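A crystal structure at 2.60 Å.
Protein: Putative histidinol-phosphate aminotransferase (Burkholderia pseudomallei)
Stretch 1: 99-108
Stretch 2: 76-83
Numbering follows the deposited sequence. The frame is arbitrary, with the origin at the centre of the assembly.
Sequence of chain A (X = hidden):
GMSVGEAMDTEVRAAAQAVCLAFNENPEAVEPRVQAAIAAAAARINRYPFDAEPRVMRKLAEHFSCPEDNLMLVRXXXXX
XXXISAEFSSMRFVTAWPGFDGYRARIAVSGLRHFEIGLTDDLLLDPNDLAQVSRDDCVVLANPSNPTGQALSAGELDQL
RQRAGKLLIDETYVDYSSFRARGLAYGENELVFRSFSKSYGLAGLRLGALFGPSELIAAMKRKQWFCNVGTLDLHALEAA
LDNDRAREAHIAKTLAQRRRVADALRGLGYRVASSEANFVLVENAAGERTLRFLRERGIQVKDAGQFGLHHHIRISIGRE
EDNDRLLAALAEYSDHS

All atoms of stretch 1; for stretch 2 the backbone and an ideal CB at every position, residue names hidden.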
# COMPACT_ATOMS: atom_id res chain seq x y z
N GLY A 99 -19.72 -15.91 -6.65
CA GLY A 99 -19.09 -15.49 -5.41
C GLY A 99 -18.27 -14.24 -5.67
O GLY A 99 -18.32 -13.70 -6.78
N PHE A 100 -17.51 -13.77 -4.66
CA PHE A 100 -16.67 -12.58 -4.76
C PHE A 100 -15.69 -12.71 -5.94
O PHE A 100 -15.05 -13.73 -6.11
CB PHE A 100 -15.93 -12.36 -3.44
CG PHE A 100 -14.99 -11.18 -3.46
CD1 PHE A 100 -15.47 -9.89 -3.66
CD2 PHE A 100 -13.62 -11.36 -3.25
CE1 PHE A 100 -14.59 -8.80 -3.69
CE2 PHE A 100 -12.75 -10.27 -3.26
CZ PHE A 100 -13.24 -9.00 -3.48
N ASP A 101 -15.64 -11.68 -6.78
CA ASP A 101 -14.89 -11.68 -8.04
C ASP A 101 -13.41 -11.27 -7.89
O ASP A 101 -12.66 -11.39 -8.87
CB ASP A 101 -15.58 -10.71 -9.04
CG ASP A 101 -15.70 -9.23 -8.63
OD1 ASP A 101 -15.76 -8.95 -7.40
OD2 ASP A 101 -15.78 -8.37 -9.54
N GLY A 102 -13.02 -10.78 -6.72
CA GLY A 102 -11.65 -10.35 -6.46
C GLY A 102 -10.59 -11.43 -6.60
O GLY A 102 -9.49 -11.15 -7.09
N TYR A 103 -10.92 -12.66 -6.17
CA TYR A 103 -10.00 -13.80 -6.25
C TYR A 103 -9.72 -14.11 -7.71
O TYR A 103 -8.56 -14.26 -8.07
CB TYR A 103 -10.54 -15.03 -5.50
CG TYR A 103 -11.15 -14.72 -4.14
CD1 TYR A 103 -10.46 -13.98 -3.19
CD2 TYR A 103 -12.40 -15.23 -3.79
CE1 TYR A 103 -11.03 -13.68 -1.96
CE2 TYR A 103 -12.95 -14.98 -2.54
CZ TYR A 103 -12.27 -14.19 -1.64
OH TYR A 103 -12.85 -13.92 -0.43
N ARG A 104 -10.77 -14.08 -8.57
CA ARG A 104 -10.60 -14.26 -10.02
C ARG A 104 -9.61 -13.26 -10.63
O ARG A 104 -8.81 -13.64 -11.48
CB ARG A 104 -11.93 -14.12 -10.75
CG ARG A 104 -12.63 -15.41 -11.05
CD ARG A 104 -13.82 -15.15 -11.94
NE ARG A 104 -14.44 -16.40 -12.37
CZ ARG A 104 -15.29 -16.50 -13.38
NH1 ARG A 104 -15.60 -15.44 -14.11
NH2 ARG A 104 -15.82 -17.67 -13.70
N ALA A 105 -9.68 -11.98 -10.20
CA ALA A 105 -8.85 -10.87 -10.67
C ALA A 105 -7.39 -11.10 -10.36
O ALA A 105 -6.55 -10.89 -11.23
CB ALA A 105 -9.31 -9.57 -10.06
N ARG A 106 -7.08 -11.59 -9.14
CA ARG A 106 -5.71 -11.88 -8.68
C ARG A 106 -5.16 -13.16 -9.34
O ARG A 106 -3.95 -13.24 -9.59
CB ARG A 106 -5.68 -12.01 -7.15
CG ARG A 106 -6.00 -10.70 -6.43
CD ARG A 106 -4.80 -9.77 -6.49
NE ARG A 106 -4.90 -8.75 -7.52
CZ ARG A 106 -3.88 -8.05 -8.01
NH1 ARG A 106 -2.64 -8.33 -7.62
NH2 ARG A 106 -4.08 -7.12 -8.92
N ILE A 107 -6.04 -14.13 -9.65
CA ILE A 107 -5.66 -15.37 -10.34
C ILE A 107 -5.32 -15.00 -11.83
O ILE A 107 -4.42 -15.59 -12.41
CB ILE A 107 -6.78 -16.45 -10.18
CG1 ILE A 107 -6.67 -17.09 -8.76
CG2 ILE A 107 -6.67 -17.55 -11.25
CD1 ILE A 107 -7.94 -17.73 -8.21
N ALA A 108 -5.96 -13.95 -12.36
CA ALA A 108 -5.73 -13.43 -13.70
C ALA A 108 -4.40 -12.70 -13.83
O ALA A 108 -3.98 -12.43 -14.96
CB ALA A 108 -6.86 -12.49 -14.07
N UNK A 76 -5.59 -4.73 2.13
CA UNK A 76 -6.81 -5.42 1.75
C UNK A 76 -6.64 -6.86 1.33
O UNK A 76 -5.55 -7.45 1.45
CB UNK A 76 -7.48 -4.66 0.61
N UNK A 77 -7.74 -7.42 0.82
CA UNK A 77 -7.82 -8.82 0.40
C UNK A 77 -6.89 -9.06 -0.82
O UNK A 77 -6.36 -10.17 -0.93
CB UNK A 77 -9.27 -9.19 0.06
N UNK A 78 -6.60 -8.03 -1.66
CA UNK A 78 -5.68 -8.21 -2.82
C UNK A 78 -4.28 -8.56 -2.34
O UNK A 78 -3.74 -9.56 -2.82
CB UNK A 78 -5.63 -6.95 -3.68
N UNK A 79 -3.69 -7.79 -1.38
CA UNK A 79 -2.35 -8.12 -0.86
C UNK A 79 -2.37 -9.48 -0.19
O UNK A 79 -1.45 -10.27 -0.37
CB UNK A 79 -1.87 -7.06 0.13
N UNK A 80 -3.40 -9.73 0.61
CA UNK A 80 -3.61 -10.97 1.33
C UNK A 80 -3.53 -12.19 0.37
O UNK A 80 -2.74 -13.11 0.61
CB UNK A 80 -4.96 -10.93 2.04
N UNK A 81 -4.33 -12.16 -0.72
CA UNK A 81 -4.40 -13.24 -1.70
C UNK A 81 -3.06 -13.42 -2.39
O UNK A 81 -2.63 -14.56 -2.59
CB UNK A 81 -5.49 -12.96 -2.73
N UNK A 82 -2.39 -12.32 -2.77
CA UNK A 82 -1.10 -12.35 -3.48
C UNK A 82 0.00 -12.95 -2.63
O UNK A 82 0.71 -13.83 -3.11
CB UNK A 82 -0.70 -10.94 -3.91
N UNK A 83 0.16 -12.49 -1.38
CA UNK A 83 1.25 -12.97 -0.54
C UNK A 83 1.03 -14.44 -0.14
O UNK A 83 2.00 -15.19 -0.09
CB UNK A 83 1.38 -12.09 0.71

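Most of stretch 2 is helical, and its axis crosses that of the stretch 1 helix at 49°, with the axes 10.1 Å apart at their closest. Position 76 lies out of reach of stretch 1, so only its backbone is informative: phi is 72°, and a positive phi by itself favours glycine. The residue is G76.

At position 77 the CA-to-CB bond points toward stretch 1. The ideal CB lies 4.9 Å from F100 CE2 and 5.2 Å from Y103 CE1, leaving room for a medium-sized apolar side chain against two aromatic residues; leucine, isoleucine, valine or methionine would suit. It is I77. Its CG2 packs 4.0 Å from F100 CE2, while its CG1 lies 3.8 Å from Y103 CE1, at the edge of the tyrosine ring.

Position 78 points sideways, and its ideal CB is 4.1 Å from R106 CD. The nearby arginine favours an acidic or polar side chain, although its aliphatic part would also tolerate an apolar one. D78 is found. Its OD2 forms a long salt bridge with R106 NE at 3.9 Å; the oxygen lies well out of the guanidinium plane, so the attraction is one of charge alone.

Position 79 points away from stretch 1, so any helix-compatible residue would do; it is E79. Position 80 is out of reach and equally free; it is C80.

Position 81 points toward stretch 1, its ideal CB 4.4 Å from R106 CG and 5.1 Å from Y103 CD1. Y103, the aliphatic part of R106 and I107 offer a largely apolar surface that leucine, methionine or an aromatic residue could cover. F81 reaches all three: CD1 is 3.5 Å from R106 CB, CD2 is 3.8 Å from Y103 CD1, and CZ is 3.7 Å from I107 CG1. Its ring and that of Y103 are near parallel, at 25°, but slid apart, so they barely overlap.

Position 82 points sideways, with its ideal CB 4.9 Å from R106 NH1. The guanidinium within reach favours an acceptor, best an acidic one: aspartate or glutamate, with asparagine or glutamine also possible. D82 brings its carboxylate nearer and forms a salt bridge, with R106 NH1 donating to OD2 at 2.8 Å and more weakly to OD1 at 3.4 Å. A water donates to both D82 OD1 and R106 O, adding a second link between these residues.

Position 83 is out of reach, and many side chains, polar or charged among them, would suit. R83 turns back along its own helix, where NE forms a salt bridge with E79 OE2 at 2.9 Å.

Stretch 2 (76-83) GIDECFDR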
# COMPACT_ATOMS: atom_id res chain seq x y z
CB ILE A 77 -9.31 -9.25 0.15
CG1 ILE A 77 -9.48 -10.78 -0.06
CG2 ILE A 77 -9.99 -8.44 -0.93
CD1 ILE A 77 -8.88 -11.72 1.00
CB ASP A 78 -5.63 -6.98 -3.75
CG ASP A 78 -6.84 -6.72 -4.64
OD1 ASP A 78 -7.93 -7.26 -4.33
OD2 ASP A 78 -6.72 -5.91 -5.58
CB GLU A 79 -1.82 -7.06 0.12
CG GLU A 79 -0.49 -7.51 0.74
CD GLU A 79 0.32 -6.52 1.55
OE1 GLU A 79 -0.21 -5.45 1.91
OE2 GLU A 79 1.49 -6.84 1.83
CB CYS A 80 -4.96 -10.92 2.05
SG CYS A 80 -5.41 -12.46 2.89
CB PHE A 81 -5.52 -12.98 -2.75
CG PHE A 81 -5.81 -14.18 -3.61
CD1 PHE A 81 -5.04 -14.45 -4.75
CD2 PHE A 81 -6.83 -15.07 -3.28
CE1 PHE A 81 -5.26 -15.60 -5.50
CE2 PHE A 81 -7.05 -16.21 -4.04
CZ PHE A 81 -6.26 -16.47 -5.14
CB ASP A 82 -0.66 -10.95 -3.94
CG ASP A 82 -1.35 -10.42 -5.19
OD1 ASP A 82 -2.28 -11.08 -5.69
OD2 ASP A 82 -0.90 -9.38 -5.71
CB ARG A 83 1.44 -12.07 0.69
CG ARG A 83 1.76 -10.65 0.26
CD ARG A 83 2.97 -10.04 0.93
NE ARG A 83 3.23 -8.69 0.44
CZ ARG A 83 4.02 -8.42 -0.59
NH1 ARG A 83 4.63 -9.39 -1.25
NH2 ARG A 83 4.21 -7.17 -0.97
O HOH W 1 -1.49 -12.43 -8.08
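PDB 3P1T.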